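Local atomic coordinates of N-acetylneuraminate lyase (Peptoclostridium difficile, PDB entry 4WOZ), a protein that is a TIM-barrel enzyme of the dihydrodipicolinate synthetase family that assembles from four copies of the chain. Residues Glu185-Arg188 and Lys189-Asn193. Sequence-based numbering, arbitrary orientation.
Sequences ERMR and KTFPN
Arg188 reaches forward past the end of its helix to hold the backbone that leaves it: NH2 donates to Phe191 O at 2.8 Å, with the oxygen at the guanidinium edge, near its plane. CG lies anti to the backbone N (chi1 175°), and bends at chi2 and chi3 turn the long chain toward the departing carbonyl. The same NH2 also bonds Lys194 O, while NH1 meets Asp213 and Gly211 O; arginine suits a place where one flat group must serve several acceptors.

Thr190, the last residue of the helix, bonds Arg186 O, one turn earlier, twice. Its backbone N donates at 2.8 Å and its OG1 at 2.7 Å, from opposite faces of the carbonyl plane, the hydroxyl standing above that plane. Having OG1 beside the backbone N (chi1 -51°) folds the hydroxyl back onto the preceding turn; short, beta-branched threonine can do this while its methyl CG2 rests over one face of the Phe191 ring, toward the rim.

Phe191 N still closes a helical bond to Met187 O, although Phe191 itself has left helical geometry. Its ring receives Met187 SD at the edge, 3.8 Å from CE2, a Met-aromatic contact; the bendable, apolar Met187 side chain also packs on Leu159 and Phe162 of helix 159-165.

On the subunit side, Arg186 grips Glu185 side-on, NE to OE1 at 2.8 Å and NH2 to OE2 at 3.0 Å. Lys189 runs alongside, its CD over one guanidinium face. Arg186 NH1 and Lys189 NZ, 4.4 Å apart, both bind Asp251 of the second subunit, whose carboxylate probably offsets their like charges; the carboxylate of Glu185 also hydrogen-bonds His247 ND1 and Asn250 ND2 of the second subunit.

The whole is the C-terminal end of helix 181-190, where the chain turns toward strand 195-198 in a beta-alpha-beta unit of the TIM barrel, with one flank in a subunit interface.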
ATOM      1  N   GLU A 185      12.658 -16.719  -8.159  1.00 23.87           N
ATOM      2  CA  GLU A 185      13.870 -17.526  -8.073  1.00 23.72           C
ATOM      3  C   GLU A 185      13.657 -18.666  -7.074  1.00 23.56           C
ATOM      4  O   GLU A 185      14.051 -19.805  -7.327  1.00 22.64           O
ATOM      5  CB  GLU A 185      15.037 -16.638  -7.633  1.00 21.26           C
ATOM      6  CG  GLU A 185      16.369 -17.331  -7.436  1.00 24.07           C
ATOM      7  CD  GLU A 185      16.464 -18.056  -6.107  1.00 23.75           C
ATOM      8  OE1 GLU A 185      15.917 -17.540  -5.113  1.00 23.69           O
ATOM      9  OE2 GLU A 185      17.093 -19.131  -6.060  1.00 23.70           O
ATOM     10  N   ARG A 186      13.033 -18.343  -5.944  1.00 22.27           N
ATOM     11  CA  ARG A 186      12.747 -19.328  -4.902  1.00 24.66           C
ATOM     12  C   ARG A 186      11.804 -20.402  -5.439  1.00 25.37           C
ATOM     13  O   ARG A 186      11.989 -21.591  -5.177  1.00 23.72           O
ATOM     14  CB  ARG A 186      12.108 -18.649  -3.685  1.00 24.48           C
ATOM     15  CG  ARG A 186      13.050 -17.808  -2.838  1.00 24.27           C
ATOM     16  CD  ARG A 186      14.055 -18.665  -2.048  1.00 25.36           C
ATOM     17  NE  ARG A 186      15.235 -19.031  -2.831  1.00 23.90           N
ATOM     18  CZ  ARG A 186      16.194 -19.845  -2.401  1.00 26.06           C
ATOM     19  NH1 ARG A 186      16.119 -20.386  -1.189  1.00 23.97           N
ATOM     20  NH2 ARG A 186      17.228 -20.129  -3.185  1.00 21.90           N
ATOM     21  N   MET A 187      10.794 -19.975  -6.193  1.00 24.69           N
ATOM     22  CA  MET A 187       9.838 -20.907  -6.787  1.00 28.21           C
ATOM     23  C   MET A 187      10.524 -21.876  -7.759  1.00 27.79           C
ATOM     24  O   MET A 187      10.267 -23.084  -7.734  1.00 25.53           O
ATOM     25  CB  MET A 187       8.742 -20.137  -7.534  1.00 32.55           C
ATOM     26  CG  MET A 187       7.764 -19.374  -6.644  1.00 39.70           C
ATOM     27  SD  MET A 187       6.520 -20.444  -5.894  1.00 47.78           S
ATOM     28  CE  MET A 187       5.324 -20.534  -7.221  1.00 44.89           C
ATOM     29  N   ARG A 188      11.394 -21.339  -8.614  1.00 25.98           N
ATOM     30  CA  ARG A 188      12.112 -22.145  -9.609  1.00 25.98           C
ATOM     31  C   ARG A 188      12.950 -23.229  -8.933  1.00 27.18           C
ATOM     32  O   ARG A 188      12.925 -24.397  -9.324  1.00 28.22           O
ATOM     33  CB  ARG A 188      13.025 -21.237 -10.450  1.00 23.67           C
ATOM     34  CG  ARG A 188      13.938 -21.958 -11.452  1.00 22.69           C
ATOM     35  CD  ARG A 188      13.151 -22.595 -12.586  1.00 21.62           C
ATOM     36  NE  ARG A 188      12.249 -23.642 -12.104  1.00 22.37           N
ATOM     37  CZ  ARG A 188      11.242 -24.149 -12.808  1.00 24.77           C
ATOM     38  NH1 ARG A 188      10.994 -23.716 -14.041  1.00 25.78           N
ATOM     39  NH2 ARG A 188      10.464 -25.080 -12.269  1.00 27.16           N
ATOM     40  N   LYS A 189      13.682 -22.818  -7.908  1.00 28.89           N
ATOM     41  CA  LYS A 189      14.552 -23.703  -7.149  1.00 30.35           C
ATOM     42  C   LYS A 189      13.771 -24.690  -6.273  1.00 31.03           C
ATOM     43  O   LYS A 189      14.143 -25.860  -6.157  1.00 31.39           O
ATOM     44  CB  LYS A 189      15.495 -22.845  -6.291  1.00 32.08           C
ATOM     45  CG  LYS A 189      16.515 -23.603  -5.458  1.00 37.21           C
ATOM     46  CD  LYS A 189      16.017 -23.829  -4.035  1.00 38.82           C
ATOM     47  CE  LYS A 189      17.093 -24.470  -3.173  1.00 38.42           C
ATOM     48  NZ  LYS A 189      16.627 -24.672  -1.773  1.00 40.86           N
ATOM     49  N   THR A 190      12.686 -24.227  -5.664  1.00 30.28           N
ATOM     50  CA  THR A 190      11.900 -25.088  -4.791  1.00 29.94           C
ATOM     51  C   THR A 190      10.987 -26.063  -5.529  1.00 31.23           C
ATOM     52  O   THR A 190      10.727 -27.156  -5.034  1.00 31.23           O
ATOM     53  CB  THR A 190      11.048 -24.262  -3.817  1.00 29.23           C
ATOM     54  OG1 THR A 190      11.883 -23.306  -3.149  1.00 30.84           O
ATOM     55  CG2 THR A 190      10.406 -25.175  -2.766  1.00 28.50           C
ATOM     56  N   PHE A 191      10.507 -25.676  -6.710  1.00 29.42           N
ATOM     57  CA  PHE A 191       9.621 -26.538  -7.486  1.00 30.07           C
ATOM     58  C   PHE A 191      10.151 -26.772  -8.901  1.00 29.82           C
ATOM     59  O   PHE A 191       9.559 -26.330  -9.885  1.00 28.84           O
ATOM     60  CB  PHE A 191       8.221 -25.915  -7.533  1.00 30.83           C
ATOM     61  CG  PHE A 191       7.664 -25.586  -6.172  1.00 30.72           C
ATOM     62  CD1 PHE A 191       7.405 -26.598  -5.247  1.00 31.64           C
ATOM     63  CD2 PHE A 191       7.430 -24.264  -5.802  1.00 30.42           C
ATOM     64  CE1 PHE A 191       6.922 -26.296  -3.971  1.00 33.83           C
ATOM     65  CE2 PHE A 191       6.951 -23.952  -4.532  1.00 32.82           C
ATOM     66  CZ  PHE A 191       6.696 -24.972  -3.612  1.00 32.26           C
ATOM     67  N   PRO A 192      11.274 -27.494  -9.018  1.00 32.24           N
ATOM     68  CA  PRO A 192      11.884 -27.781 -10.321  1.00 32.20           C
ATOM     69  C   PRO A 192      11.064 -28.692 -11.236  1.00 33.80           C
ATOM     70  O   PRO A 192      11.374 -28.834 -12.416  1.00 33.92           O
ATOM     71  CB  PRO A 192      13.225 -28.401  -9.932  1.00 32.54           C
ATOM     72  CG  PRO A 192      12.884 -29.146  -8.665  1.00 32.94           C
ATOM     73  CD  PRO A 192      12.037 -28.131  -7.924  1.00 31.35           C
ATOM     74  N   ASN A 193      10.012 -29.294 -10.690  1.00 34.44           N
ATOM     75  CA  ASN A 193       9.160 -30.205 -11.448  1.00 36.00           C
ATOM     76  C   ASN A 193       7.833 -29.580 -11.870  1.00 35.42           C
ATOM     77  O   ASN A 193       6.968 -30.261 -12.424  1.00 36.18           O
ATOM     78  CB  ASN A 193       8.891 -31.465 -10.612  1.00 37.94           C
ATOM     79  CG  ASN A 193       8.249 -31.149  -9.265  1.00 40.50           C
ATOM     80  OD1 ASN A 193       8.668 -30.224  -8.557  1.00 38.79           O
ATOM     81  ND2 ASN A 193       7.237 -31.927  -8.899  1.00 41.57           N
TER